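Long-range contacts in putative protease (Parabacteroides distasonis ATCC 8503, PDB 3KD4), which is of unknown function but is probably an exported hydrolase, perhaps a protease: residues 50-54 with 94-98; 124-129 with 267-271; 244-248 with 298-303; 400-406 with 419-425; 452-457 with 470-476. All coordinates share one frame; numbering follows the deposited sequence.

How the interactions relate
The five contacts fall into three regions of one elongated chain. Interactions 1 and 2 touch, their centres about 13 Å apart: Asn51 reaches Tyr124, so a corner of the three-stranded sheet with strands 45-50 and 97-102 is tied to loop 124-129 and, through it, to loop 267-271. Interaction 3 joins helices 244-258 and 287-300 at a centre about 32 Å from interactions 2 and 4, and its segments alternate along the sequence with those of interaction 2. Interactions 4 and 5, centres about 11 Å apart, share neighbouring strands 423-433 and 465-474 within the DUF3858 range, on the opposite side of the chain's centre from 1 and 2. The contacts thus tie together separate parts of the chain.

Interaction 1: 50-54 with 94-98; sequences YNPDF and NQLKE
Tyr50 and Lys97 form an antiparallel hydrogen-bonded pair, the last rung where strand 45-50 runs into a loop and strand 97-102 begins. Tyr50 N gives a bond of 2.8 Å to Lys97 O, and Lys97 N returns one of 3.0 Å to Tyr50 O.

The second polar interaction is between amides. Gln95 NE2 donates to Asn51 OD1 at 3.0 Å, with an N-H...O angle of 166°; the acceptor lies in the amide plane of Gln95 but is met from above its own. Asp53 N reaches the same oxygen from the opposite face, closing an Asx turn. With CG anti to the backbone N (chi1 -177°), the Asn51 amide stands where it can serve both, while its ND2 is bonded to Tyr124 OH.

Van der Waals contacts flank these bonds. Lys97 CB sits over one face of the Tyr50 ring, toward its rim, in a CH-pi contact 4.1 Å from the centroid; the ring's OH is held by Glu81. Lys97 CG meets Pro52 CG at 3.7 Å, and the chain bends at chi2. Leu96 CD2 packs on Asn51 CG at 3.5 Å, and the carboxylate of Asp53 lies against Gln95 CG, nearly parallel to the glutamine amide.

Gripped from both faces, Asn51 OD1 carries the pairing past the strand end, fixing the amide's rotation and shaping the turn that leads into strand 55-65.

Interaction 2: 124-129 with 267-271; sequences YYPALD and AMTGY. With GOL (glycerol), chain F.
Tyr124 and Gly270 bring the two loops closest, their CA atoms 5.3 Å apart, where segment 267-271 leaves a 3-10 turn through two residues of positive phi, Gly270 and Tyr271. Gly270 CA lies over one face of the Tyr124 ring, 3.8 Å from its centroid, a CH-pi contact. Tyr124 OH makes a weak bond of 2.9 Å to Ala267 O and also receives Asn51 ND2. Tyr125 OH lies 3.1 Å from Ala267 O.

This joins the loop after strand 111-120, within the DUF3857 range, to the loop before helix 276-282. A glycerol, probably from the crystallisation liquor, lies against both loops. Its C3 is centred over one Tyr125 face, 3.5 Å above the plane, while Tyr124 CD2 covers the other. The Tyr271 ring meets Tyr125 obliquely, planes 57° apart, with CE2 3.8 Å from Tyr125 CE1. Tyr271 OH donates to glycerol O3 at 2.8 Å, and O3 in turn donates to Asp129 O at 2.6 Å.

Interaction 3: 244-248 with 298-303; sequences EQEKV and LNAAGI
Lys247 NZ donates to Ala301 O at 3.2 Å, nearly in line with the carbonyl. The lysine leaves helix 244-258 with its chain fully extended beyond CG, and this length carries NZ to the end of the other helix. Ala301 is the residue before Gly302, whose positive phi closes helix 287-300 in a Schellman motif; a cation beside this C-terminal end is probably favoured by the helix dipole.

Ile303 follows the turn, and the end of its side chain reaches helix 244-258 at Glu244. The two side chains cross obliquely, Ile303 CD1 lying 3.6 Å from Glu244 CB and also near CG, while the glutamate's carboxylate is bonded to Asp335 N. On the other branch of the isoleucine, Ile303 CG2 meets Val248 CG2 at 3.8 Å, the two side chains crossing at about a right angle. Val248 CG2 also faces Leu298 CD2 at 4.2 Å, so this one valine methyl meets both residues.

Around this apolar patch, Val248, Leu298 and Ile303 rest on strand 327-334, with strand 337-341 beside Val248 and Leu298, while helix 228-238 packs against Lys247 and Ala301.

Interaction 4: 400-406 with 419-425; sequences GIDSWGM and LPSLIRE
Gly400 and Glu425 face each other with CA atoms 7.6 Å apart, where a 3-10 turn at 401-403 lies against the start of strand 423-433. This is a loop packed on one face of a mixed sheet, within the DUF3858 range, and a tryptophan is its main side chain. The Trp404 ring is sandwiched: Pro420 CD sits centrally over the six-membered ring, 3.5 Å from its centroid and 5° from the normal, a close CH-pi contact, while Gly400 C and Ile401 CA lie over the opposite face, nearer the rim. Leu419 CD2 approaches Trp404 CZ3 at 4.0 Å, and Ile423 CD1 comes equally near to CZ2. Met406, a selenomethionine with an extended chain, brings CE to 4.1 Å from Pro420 CD.

Ile401 lies beside the strand, its CD1 3.6 Å from Ile423 CG2. Ile401 also packs on Ile472 and Leu474 of the adjacent strand, so the turn spans two strands. Ser421 O, near Trp404 CH2, is buried here without a polar partner.

A carboxylate-to-amide hydrogen bond fastens the turn. Glu425, extended beyond CG, brings its carboxylate to Ile401 N, while a water links Glu425 OE1 with Asp402 N. Asp402 OD2, 4.5 Å from Glu425 OE1 and probably of like charge, is bonded to Trp494 NE1. Glu425 OE2 accepts from Ile401 N at 2.7 Å, using its syn lone pair, with an N-H...O angle of 165°.

Interaction 5: 452-457 with 470-476; sequences FGKVTR and RTIELNK
Lys476 lies alongside Phe452, the two side chains running the same way. Its CB begins 3.8 Å from Phe452 CD1. CG, anti to the backbone N (chi1 -178°), continues the chain, and CD arrives over the middle of the ring, 3.3 Å from its centroid, in a CH-pi contact. CE passes toward the far rim, 4.0 Å from Phe452 CZ. NZ lifts off the face, 5.4 Å from the centroid, at most a weak cation-pi partner, and bonds weakly to Gln478 O.

These residues lie at the open end of the antiparallel hairpin of strands 453-462 and 465-474; the axes of 453-457 and 470-474 approach to 4.7 Å. Lys454 and Glu473, like Thr456 and Thr471, form hydrogen-bonded pairs, and Asn475 N bonds to Phe452 O (2.8 Å). On one face the OG1 atoms of Thr456 and Thr471 are 2.5 Å apart, short for a hydrogen bond with either as donor; on the other, Val455 CG2 packs on Ile472 CG1 at 3.6 Å, facing helix 481-495.

Interaction 1: 50-54 with 94-98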
# COMPACT_ATOMS: atom_id res chain seq x y z
N TYR A 50 18.12 5.96 7.33
CA TYR A 50 18.35 7.39 7.22
C TYR A 50 19.23 7.71 6.05
O TYR A 50 19.87 6.83 5.45
CB TYR A 50 18.94 7.96 8.52
CG TYR A 50 20.31 7.42 8.86
CD1 TYR A 50 20.49 6.13 9.35
CD2 TYR A 50 21.44 8.21 8.70
CE1 TYR A 50 21.79 5.63 9.64
CE2 TYR A 50 22.71 7.74 9.01
CZ TYR A 50 22.88 6.46 9.45
OH TYR A 50 24.17 6.05 9.76
N ASN A 51 19.27 9.01 5.72
CA ASN A 51 20.07 9.48 4.60
C ASN A 51 21.26 10.29 5.10
O ASN A 51 21.10 11.46 5.47
CB ASN A 51 19.18 10.33 3.69
CG ASN A 51 19.91 10.81 2.44
OD1 ASN A 51 21.09 10.65 2.33
ND2 ASN A 51 19.18 11.40 1.52
N PRO A 52 22.45 9.70 5.09
CA PRO A 52 23.59 10.37 5.66
C PRO A 52 24.07 11.60 4.91
O PRO A 52 24.87 12.33 5.45
CB PRO A 52 24.70 9.31 5.61
CG PRO A 52 24.26 8.30 4.69
CD PRO A 52 22.79 8.35 4.60
N ASP A 53 23.59 11.86 3.71
CA ASP A 53 23.91 13.14 3.08
C ASP A 53 23.35 14.33 3.89
O ASP A 53 23.90 15.42 3.82
CB ASP A 53 23.39 13.22 1.67
CG ASP A 53 24.12 12.30 0.70
OD1 ASP A 53 25.20 11.77 1.03
OD2 ASP A 53 23.57 12.10 -0.39
N PHE A 54 22.26 14.13 4.62
CA PHE A 54 21.68 15.22 5.42
C PHE A 54 21.33 14.82 6.84
O PHE A 54 20.90 15.69 7.63
CB PHE A 54 20.41 15.72 4.75
CG PHE A 54 20.65 16.33 3.38
CD1 PHE A 54 20.72 15.54 2.25
CD2 PHE A 54 20.81 17.70 3.24
CE1 PHE A 54 20.97 16.12 0.99
CE2 PHE A 54 21.05 18.27 1.97
CZ PHE A 54 21.12 17.48 0.87
N ASN A 94 22.73 4.84 -3.41
CA ASN A 94 23.60 3.89 -2.73
C ASN A 94 24.24 4.48 -1.48
O ASN A 94 24.91 3.77 -0.78
CB ASN A 94 24.67 3.32 -3.70
CG ASN A 94 25.72 4.33 -4.09
OD1 ASN A 94 25.74 5.48 -3.63
ND2 ASN A 94 26.63 3.89 -4.95
N GLN A 95 24.02 5.77 -1.19
CA GLN A 95 24.48 6.33 0.09
C GLN A 95 23.50 6.02 1.26
O GLN A 95 23.88 6.14 2.42
CB GLN A 95 24.76 7.84 -0.03
CG GLN A 95 23.60 8.81 0.25
CD GLN A 95 22.41 8.73 -0.72
OE1 GLN A 95 22.47 8.05 -1.75
NE2 GLN A 95 21.31 9.43 -0.37
N LEU A 96 22.26 5.61 0.96
CA LEU A 96 21.26 5.41 2.00
C LEU A 96 21.70 4.34 2.97
O LEU A 96 22.40 3.42 2.58
CB LEU A 96 19.91 5.09 1.41
CG LEU A 96 19.27 6.24 0.61
CD1 LEU A 96 17.94 5.73 0.04
CD2 LEU A 96 19.13 7.51 1.45
N LYS A 97 21.35 4.52 4.25
CA LYS A 97 21.75 3.60 5.32
C LYS A 97 20.60 3.07 6.14
O LYS A 97 19.59 3.77 6.39
CB LYS A 97 22.71 4.26 6.28
CG LYS A 97 24.00 4.69 5.64
CD LYS A 97 24.94 3.57 5.45
CE LYS A 97 26.15 3.98 4.58
NZ LYS A 97 27.02 2.77 4.38
N GLU A 98 20.78 1.82 6.55
CA GLU A 98 19.91 1.18 7.52
C GLU A 98 20.79 0.60 8.60
O GLU A 98 21.60 -0.29 8.32
CB GLU A 98 19.09 0.08 6.85
CG GLU A 98 18.27 -0.79 7.79
CD GLU A 98 17.28 -1.64 7.05
OE1 GLU A 98 17.26 -1.64 5.82
OE2 GLU A 98 16.48 -2.32 7.69

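Interaction 2: 124-129 with 267-271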
# COMPACT_ATOMS: atom_id res chain seq x y z
N TYR A 124 17.05 20.09 3.80
CA TYR A 124 16.69 18.77 3.31
C TYR A 124 15.17 18.65 3.29
O TYR A 124 14.59 18.27 2.30
CB TYR A 124 17.27 17.68 4.21
CG TYR A 124 17.03 16.28 3.74
CD1 TYR A 124 17.45 15.87 2.48
CD2 TYR A 124 16.37 15.34 4.53
CE1 TYR A 124 17.25 14.57 2.02
CE2 TYR A 124 16.16 14.01 4.08
CZ TYR A 124 16.61 13.65 2.82
OH TYR A 124 16.40 12.36 2.33
N TYR A 125 14.50 18.97 4.39
CA TYR A 125 13.04 18.89 4.40
C TYR A 125 12.45 20.29 4.28
O TYR A 125 12.82 21.15 5.05
CB TYR A 125 12.58 18.25 5.68
CG TYR A 125 12.83 16.78 5.76
CD1 TYR A 125 12.57 15.94 4.68
CD2 TYR A 125 13.28 16.20 6.93
CE1 TYR A 125 12.80 14.56 4.77
CE2 TYR A 125 13.47 14.81 7.04
CZ TYR A 125 13.25 14.02 5.94
OH TYR A 125 13.44 12.64 6.03
N PRO A 126 11.51 20.50 3.35
CA PRO A 126 10.84 21.80 3.26
C PRO A 126 10.03 22.17 4.49
O PRO A 126 9.84 23.35 4.75
CB PRO A 126 9.91 21.64 2.05
CG PRO A 126 10.45 20.55 1.27
CD PRO A 126 11.09 19.61 2.25
N ALA A 127 9.58 21.18 5.25
CA ALA A 127 8.68 21.42 6.37
C ALA A 127 8.72 20.24 7.33
O ALA A 127 9.27 19.21 7.00
CB ALA A 127 7.22 21.64 5.82
N LEU A 128 8.16 20.39 8.53
CA LEU A 128 7.90 19.25 9.39
C LEU A 128 6.64 18.58 8.83
O LEU A 128 5.61 19.22 8.66
CB LEU A 128 7.72 19.69 10.86
CG LEU A 128 7.47 18.57 11.86
CD1 LEU A 128 8.61 17.51 11.81
CD2 LEU A 128 7.35 19.04 13.33
N ASP A 129 6.71 17.28 8.56
CA ASP A 129 5.71 16.58 7.79
C ASP A 129 5.62 15.12 8.32
O ASP A 129 6.49 14.32 8.05
CB ASP A 129 6.13 16.61 6.31
CG ASP A 129 5.01 16.19 5.33
OD1 ASP A 129 3.98 15.58 5.74
OD2 ASP A 129 5.18 16.50 4.12
N ALA A 267 10.63 10.59 1.70
CA ALA A 267 11.39 11.15 2.81
C ALA A 267 12.88 10.92 2.63
O ALA A 267 13.69 11.74 3.04
CB ALA A 267 10.93 10.54 4.14
N MSE A 268 13.24 9.80 2.03
CA MSE A 268 14.66 9.44 1.84
C MSE A 268 15.24 10.15 0.64
O MSE A 268 16.42 9.99 0.34
CB MSE A 268 14.82 7.93 1.73
CG MSE A 268 14.53 7.19 3.05
SE MSE A 268 15.88 7.75 4.35
CE MSE A 268 15.01 9.39 5.16
N THR A 269 14.43 10.94 -0.06
CA THR A 269 14.97 11.80 -1.11
C THR A 269 14.70 13.28 -0.79
O THR A 269 14.80 14.13 -1.65
CB THR A 269 14.40 11.42 -2.52
OG1 THR A 269 13.04 11.81 -2.62
CG2 THR A 269 14.47 9.92 -2.78
N GLY A 270 14.35 13.60 0.44
CA GLY A 270 13.97 14.99 0.74
C GLY A 270 12.77 15.50 -0.05
O GLY A 270 12.66 16.72 -0.30
N TYR A 271 11.88 14.59 -0.43
CA TYR A 271 10.72 14.94 -1.25
C TYR A 271 11.11 15.62 -2.58
O TYR A 271 10.45 16.57 -3.02
CB TYR A 271 9.72 15.81 -0.46
CG TYR A 271 9.22 15.12 0.76
CD1 TYR A 271 8.13 14.25 0.69
CD2 TYR A 271 9.88 15.24 1.97
CE1 TYR A 271 7.68 13.58 1.79
CE2 TYR A 271 9.43 14.57 3.11
CZ TYR A 271 8.35 13.73 3.00
OH TYR A 271 7.88 13.08 4.10
C1 GOL F . 9.63 14.89 9.41
O1 GOL F . 9.39 16.19 8.92
C2 GOL F . 10.37 14.22 8.28
O2 GOL F . 10.28 12.82 8.37
C3 GOL F . 9.77 14.72 6.97
O3 GOL F . 8.63 13.95 6.61

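Interaction 3: 244-248 with 298-303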
# COMPACT_ATOMS: atom_id res chain seq x y z
N GLU A 244 -5.00 11.06 -30.23
CA GLU A 244 -4.43 11.35 -28.92
C GLU A 244 -4.21 10.11 -28.07
O GLU A 244 -3.24 10.05 -27.33
CB GLU A 244 -5.32 12.34 -28.20
CG GLU A 244 -5.22 13.70 -28.79
CD GLU A 244 -5.99 14.74 -28.01
OE1 GLU A 244 -6.46 14.44 -26.89
OE2 GLU A 244 -6.11 15.87 -28.53
N GLN A 245 -5.08 9.11 -28.21
CA GLN A 245 -4.93 7.92 -27.42
C GLN A 245 -3.63 7.19 -27.78
O GLN A 245 -2.95 6.63 -26.90
CB GLN A 245 -6.13 7.01 -27.57
CG GLN A 245 -6.07 5.76 -26.67
CD GLN A 245 -6.10 6.12 -25.19
OE1 GLN A 245 -7.03 6.75 -24.74
NE2 GLN A 245 -5.07 5.74 -24.44
N GLU A 246 -3.29 7.19 -29.06
CA GLU A 246 -2.11 6.50 -29.53
C GLU A 246 -0.89 7.17 -28.89
O GLU A 246 0.02 6.51 -28.47
CB GLU A 246 -2.01 6.55 -31.07
CG GLU A 246 -0.77 5.85 -31.60
CD GLU A 246 -0.64 5.87 -33.11
OE1 GLU A 246 -1.67 6.04 -33.82
OE2 GLU A 246 0.51 5.73 -33.60
N LYS A 247 -0.92 8.50 -28.81
CA LYS A 247 0.18 9.23 -28.21
C LYS A 247 0.38 8.86 -26.75
O LYS A 247 1.53 8.66 -26.30
CB LYS A 247 -0.04 10.72 -28.32
CG LYS A 247 -0.07 11.26 -29.72
CD LYS A 247 -0.23 12.74 -29.63
CE LYS A 247 -0.14 13.45 -30.95
NZ LYS A 247 -0.22 14.92 -30.66
N VAL A 248 -0.71 8.77 -25.99
CA VAL A 248 -0.63 8.34 -24.59
C VAL A 248 -0.01 6.94 -24.53
O VAL A 248 0.90 6.67 -23.74
CB VAL A 248 -2.02 8.38 -23.86
CG1 VAL A 248 -1.92 7.73 -22.45
CG2 VAL A 248 -2.59 9.81 -23.80
N LEU A 298 3.96 13.41 -21.56
CA LEU A 298 2.57 13.58 -22.05
C LEU A 298 2.26 15.03 -22.43
O LEU A 298 1.79 15.30 -23.53
CB LEU A 298 1.54 13.09 -21.03
CG LEU A 298 1.56 11.58 -20.77
CD1 LEU A 298 0.69 11.26 -19.54
CD2 LEU A 298 1.10 10.81 -22.00
N ASN A 299 2.56 15.97 -21.53
CA ASN A 299 2.33 17.39 -21.85
C ASN A 299 3.10 17.84 -23.08
O ASN A 299 2.54 18.57 -23.90
CB ASN A 299 2.63 18.28 -20.66
CG ASN A 299 1.50 18.28 -19.65
OD1 ASN A 299 0.42 18.76 -19.93
ND2 ASN A 299 1.74 17.71 -18.48
N ALA A 300 4.34 17.40 -23.21
CA ALA A 300 5.16 17.82 -24.35
C ALA A 300 4.56 17.28 -25.63
O ALA A 300 4.71 17.90 -26.68
CB ALA A 300 6.63 17.36 -24.17
N ALA A 301 3.88 16.14 -25.53
CA ALA A 301 3.22 15.51 -26.66
C ALA A 301 1.84 16.05 -27.00
O ALA A 301 1.20 15.53 -27.91
CB ALA A 301 3.14 13.99 -26.44
N GLY A 302 1.37 17.08 -26.30
CA GLY A 302 0.06 17.67 -26.58
C GLY A 302 -1.08 17.04 -25.80
O GLY A 302 -2.23 17.21 -26.17
N ILE A 303 -0.77 16.29 -24.73
CA ILE A 303 -1.83 15.66 -23.89
C ILE A 303 -1.82 16.36 -22.54
O ILE A 303 -0.87 16.19 -21.73
CB ILE A 303 -1.63 14.14 -23.72
CG1 ILE A 303 -1.46 13.46 -25.08
CG2 ILE A 303 -2.78 13.49 -22.92
CD1 ILE A 303 -2.70 13.47 -25.96

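Interaction 4: 400-406 with 419-425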
# COMPACT_ATOMS: atom_id res chain seq x y z
N GLY A 400 -8.34 -12.13 -11.61
CA GLY A 400 -9.53 -11.79 -10.87
C GLY A 400 -9.56 -12.40 -9.48
O GLY A 400 -8.52 -12.51 -8.82
N ILE A 401 -10.77 -12.77 -9.03
CA ILE A 401 -10.98 -13.17 -7.65
C ILE A 401 -10.11 -14.37 -7.33
O ILE A 401 -9.67 -14.51 -6.20
CB ILE A 401 -12.45 -13.54 -7.35
CG1 ILE A 401 -13.35 -12.33 -7.48
CG2 ILE A 401 -12.61 -13.99 -5.94
CD1 ILE A 401 -14.83 -12.70 -7.49
N ASP A 402 -9.85 -15.22 -8.31
CA ASP A 402 -9.02 -16.42 -8.08
C ASP A 402 -7.59 -16.10 -7.69
O ASP A 402 -6.93 -16.96 -7.14
CB ASP A 402 -9.06 -17.38 -9.26
CG ASP A 402 -10.44 -18.01 -9.46
OD1 ASP A 402 -10.93 -18.73 -8.56
OD2 ASP A 402 -11.02 -17.79 -10.55
N SER A 403 -7.12 -14.87 -7.95
CA SER A 403 -5.80 -14.45 -7.53
C SER A 403 -5.82 -13.69 -6.16
O SER A 403 -4.76 -13.32 -5.65
CB SER A 403 -5.18 -13.56 -8.61
OG SER A 403 -5.84 -12.29 -8.69
N TRP A 404 -6.99 -13.49 -5.57
CA TRP A 404 -7.10 -12.67 -4.36
C TRP A 404 -6.69 -13.37 -3.07
O TRP A 404 -6.64 -12.74 -2.01
CB TRP A 404 -8.51 -12.12 -4.20
CG TRP A 404 -8.91 -11.11 -5.19
CD1 TRP A 404 -8.13 -10.54 -6.18
CD2 TRP A 404 -10.16 -10.44 -5.23
NE1 TRP A 404 -8.86 -9.59 -6.85
CE2 TRP A 404 -10.10 -9.50 -6.27
CE3 TRP A 404 -11.33 -10.55 -4.48
CZ2 TRP A 404 -11.18 -8.68 -6.60
CZ3 TRP A 404 -12.40 -9.74 -4.80
CH2 TRP A 404 -12.32 -8.81 -5.84
N GLY A 405 -6.43 -14.67 -3.13
CA GLY A 405 -5.97 -15.38 -1.96
C GLY A 405 -7.07 -15.66 -0.95
O GLY A 405 -6.79 -15.79 0.23
N MSE A 406 -8.31 -15.78 -1.43
CA MSE A 406 -9.48 -15.88 -0.56
C MSE A 406 -10.17 -17.24 -0.64
O MSE A 406 -11.36 -17.33 -0.36
CB MSE A 406 -10.53 -14.80 -0.92
CG MSE A 406 -10.03 -13.39 -0.71
SE MSE A 406 -11.42 -12.13 -1.01
CE MSE A 406 -10.38 -10.50 -0.66
N LEU A 419 -12.38 -5.70 -0.25
CA LEU A 419 -11.97 -6.32 -1.50
C LEU A 419 -11.03 -5.39 -2.26
O LEU A 419 -11.14 -4.17 -2.13
CB LEU A 419 -13.20 -6.57 -2.37
CG LEU A 419 -14.36 -7.36 -1.77
CD1 LEU A 419 -15.39 -7.52 -2.88
CD2 LEU A 419 -13.89 -8.72 -1.25
N PRO A 420 -10.12 -5.94 -3.07
CA PRO A 420 -9.22 -5.09 -3.84
C PRO A 420 -9.96 -4.18 -4.82
O PRO A 420 -9.54 -3.05 -5.05
CB PRO A 420 -8.34 -6.10 -4.60
CG PRO A 420 -8.52 -7.39 -3.94
CD PRO A 420 -9.84 -7.38 -3.27
N SER A 421 -11.09 -4.66 -5.36
CA SER A 421 -11.91 -3.90 -6.31
C SER A 421 -13.29 -4.50 -6.38
O SER A 421 -13.51 -5.62 -5.92
CB SER A 421 -11.32 -3.94 -7.72
OG SER A 421 -11.51 -5.21 -8.34
N LEU A 422 -14.22 -3.78 -6.98
CA LEU A 422 -15.45 -4.42 -7.44
C LEU A 422 -15.05 -5.28 -8.64
O LEU A 422 -14.00 -5.04 -9.27
CB LEU A 422 -16.51 -3.41 -7.83
CG LEU A 422 -16.88 -2.42 -6.73
CD1 LEU A 422 -18.00 -1.49 -7.26
CD2 LEU A 422 -17.30 -3.13 -5.47
N ILE A 423 -15.86 -6.29 -8.95
CA ILE A 423 -15.49 -7.18 -10.02
C ILE A 423 -16.72 -7.83 -10.62
O ILE A 423 -17.78 -8.02 -9.95
CB ILE A 423 -14.49 -8.25 -9.50
CG1 ILE A 423 -13.74 -8.90 -10.67
CG2 ILE A 423 -15.23 -9.29 -8.60
CD1 ILE A 423 -12.28 -9.20 -10.41
N ARG A 424 -16.57 -8.15 -11.91
CA ARG A 424 -17.54 -8.93 -12.65
C ARG A 424 -16.78 -9.90 -13.51
O ARG A 424 -15.94 -9.48 -14.34
CB ARG A 424 -18.40 -8.05 -13.54
CG ARG A 424 -19.13 -6.93 -12.84
CD ARG A 424 -19.81 -6.00 -13.85
NE ARG A 424 -21.15 -6.40 -14.26
CZ ARG A 424 -21.40 -7.20 -15.29
NH1 ARG A 424 -20.39 -7.69 -15.99
NH2 ARG A 424 -22.65 -7.50 -15.62
N GLU A 425 -17.06 -11.19 -13.35
CA GLU A 425 -16.36 -12.21 -14.13
C GLU A 425 -17.32 -13.17 -14.81
O GLU A 425 -18.34 -13.55 -14.24
CB GLU A 425 -15.39 -13.02 -13.27
CG GLU A 425 -14.65 -12.22 -12.26
CD GLU A 425 -13.48 -12.95 -11.66
OE1 GLU A 425 -13.21 -14.12 -12.02
OE2 GLU A 425 -12.82 -12.31 -10.80
O HOH W 1 -11.10 -15.09 -10.99
O HOH W 2 -9.18 -6.68 -8.69

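Interaction 5: 452-457 with 470-476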
# COMPACT_ATOMS: atom_id res chain seq x y z
N PHE A 452 -25.19 -7.90 -2.05
CA PHE A 452 -24.10 -7.15 -2.69
C PHE A 452 -23.42 -7.94 -3.80
O PHE A 452 -22.38 -7.54 -4.30
CB PHE A 452 -23.13 -6.66 -1.60
CG PHE A 452 -23.78 -5.70 -0.64
CD1 PHE A 452 -24.32 -4.48 -1.10
CD2 PHE A 452 -23.93 -6.02 0.71
CE1 PHE A 452 -24.98 -3.58 -0.22
CE2 PHE A 452 -24.57 -5.15 1.60
CZ PHE A 452 -25.09 -3.92 1.14
N GLY A 453 -24.04 -9.05 -4.22
CA GLY A 453 -23.51 -9.76 -5.39
C GLY A 453 -24.27 -11.02 -5.72
O GLY A 453 -25.30 -11.31 -5.14
N LYS A 454 -23.72 -11.79 -6.66
CA LYS A 454 -24.41 -12.98 -7.17
C LYS A 454 -23.40 -13.84 -7.89
O LYS A 454 -22.49 -13.33 -8.51
CB LYS A 454 -25.54 -12.53 -8.13
CG LYS A 454 -26.32 -13.65 -8.82
CD LYS A 454 -27.47 -13.12 -9.64
CE LYS A 454 -27.00 -12.50 -10.96
NZ LYS A 454 -28.20 -12.12 -11.85
N VAL A 455 -23.56 -15.15 -7.76
CA VAL A 455 -22.75 -16.14 -8.47
C VAL A 455 -23.72 -17.09 -9.19
O VAL A 455 -24.72 -17.51 -8.61
CB VAL A 455 -21.84 -16.95 -7.53
CG1 VAL A 455 -21.17 -18.11 -8.27
CG2 VAL A 455 -20.78 -16.07 -6.88
N THR A 456 -23.46 -17.40 -10.45
CA THR A 456 -24.30 -18.34 -11.15
C THR A 456 -23.47 -19.36 -11.89
O THR A 456 -22.32 -19.11 -12.27
CB THR A 456 -25.22 -17.66 -12.20
OG1 THR A 456 -24.40 -17.18 -13.26
CG2 THR A 456 -26.09 -16.52 -11.58
N ARG A 457 -24.11 -20.50 -12.14
CA ARG A 457 -23.56 -21.53 -13.00
C ARG A 457 -24.69 -22.09 -13.85
O ARG A 457 -25.75 -22.48 -13.33
CB ARG A 457 -22.94 -22.65 -12.17
CG ARG A 457 -22.26 -23.69 -13.00
CD ARG A 457 -21.77 -24.82 -12.15
NE ARG A 457 -22.82 -25.78 -11.85
CZ ARG A 457 -22.64 -26.91 -11.17
NH1 ARG A 457 -21.44 -27.22 -10.68
NH2 ARG A 457 -23.65 -27.76 -10.99
N ARG A 470 -19.91 -19.83 -15.83
CA ARG A 470 -19.86 -19.36 -14.45
C ARG A 470 -19.72 -17.85 -14.44
O ARG A 470 -18.88 -17.32 -15.16
CB ARG A 470 -18.67 -19.98 -13.71
CG ARG A 470 -18.60 -21.51 -13.79
CD ARG A 470 -17.49 -22.01 -12.90
NE ARG A 470 -17.91 -21.89 -11.51
CZ ARG A 470 -17.13 -21.53 -10.50
NH1 ARG A 470 -15.87 -21.21 -10.69
NH2 ARG A 470 -17.65 -21.49 -9.29
N THR A 471 -20.55 -17.17 -13.64
CA THR A 471 -20.47 -15.73 -13.42
C THR A 471 -20.40 -15.36 -11.93
O THR A 471 -20.96 -16.08 -11.06
CB THR A 471 -21.69 -14.99 -14.04
OG1 THR A 471 -22.84 -15.21 -13.22
CG2 THR A 471 -21.98 -15.51 -15.45
N ILE A 472 -19.67 -14.28 -11.64
CA ILE A 472 -19.69 -13.66 -10.31
C ILE A 472 -19.70 -12.15 -10.46
O ILE A 472 -19.01 -11.63 -11.32
CB ILE A 472 -18.54 -14.13 -9.41
CG1 ILE A 472 -18.61 -13.43 -8.03
CG2 ILE A 472 -17.13 -13.97 -10.10
CD1 ILE A 472 -17.68 -14.03 -6.98
N GLU A 473 -20.50 -11.46 -9.65
CA GLU A 473 -20.38 -10.01 -9.53
C GLU A 473 -20.33 -9.66 -8.06
O GLU A 473 -21.09 -10.22 -7.25
CB GLU A 473 -21.52 -9.28 -10.22
CG GLU A 473 -22.88 -9.61 -9.65
CD GLU A 473 -24.02 -8.88 -10.34
OE1 GLU A 473 -24.00 -8.73 -11.59
OE2 GLU A 473 -24.96 -8.47 -9.61
N LEU A 474 -19.40 -8.79 -7.70
CA LEU A 474 -19.32 -8.28 -6.37
C LEU A 474 -19.42 -6.75 -6.49
O LEU A 474 -18.62 -6.11 -7.19
CB LEU A 474 -18.03 -8.75 -5.68
CG LEU A 474 -17.82 -10.24 -5.44
CD1 LEU A 474 -16.43 -10.51 -4.78
CD2 LEU A 474 -18.93 -10.87 -4.57
N ASN A 475 -20.43 -6.19 -5.83
CA ASN A 475 -20.83 -4.79 -6.04
C ASN A 475 -20.62 -3.85 -4.85
O ASN A 475 -21.08 -2.75 -4.87
CB ASN A 475 -22.29 -4.74 -6.44
CG ASN A 475 -22.60 -5.60 -7.65
OD1 ASN A 475 -21.89 -5.55 -8.67
ND2 ASN A 475 -23.68 -6.41 -7.56
N LYS A 476 -19.92 -4.29 -3.83
CA LYS A 476 -19.60 -3.46 -2.66
C LYS A 476 -18.16 -3.82 -2.30
O LYS A 476 -17.74 -4.95 -2.50
CB LYS A 476 -20.58 -3.75 -1.53
CG LYS A 476 -20.41 -2.95 -0.27
CD LYS A 476 -21.60 -3.21 0.68
CE LYS A 476 -21.41 -2.71 2.11
NZ LYS A 476 -20.74 -1.36 2.22
O HOH W 3 -23.31 -13.50 -11.25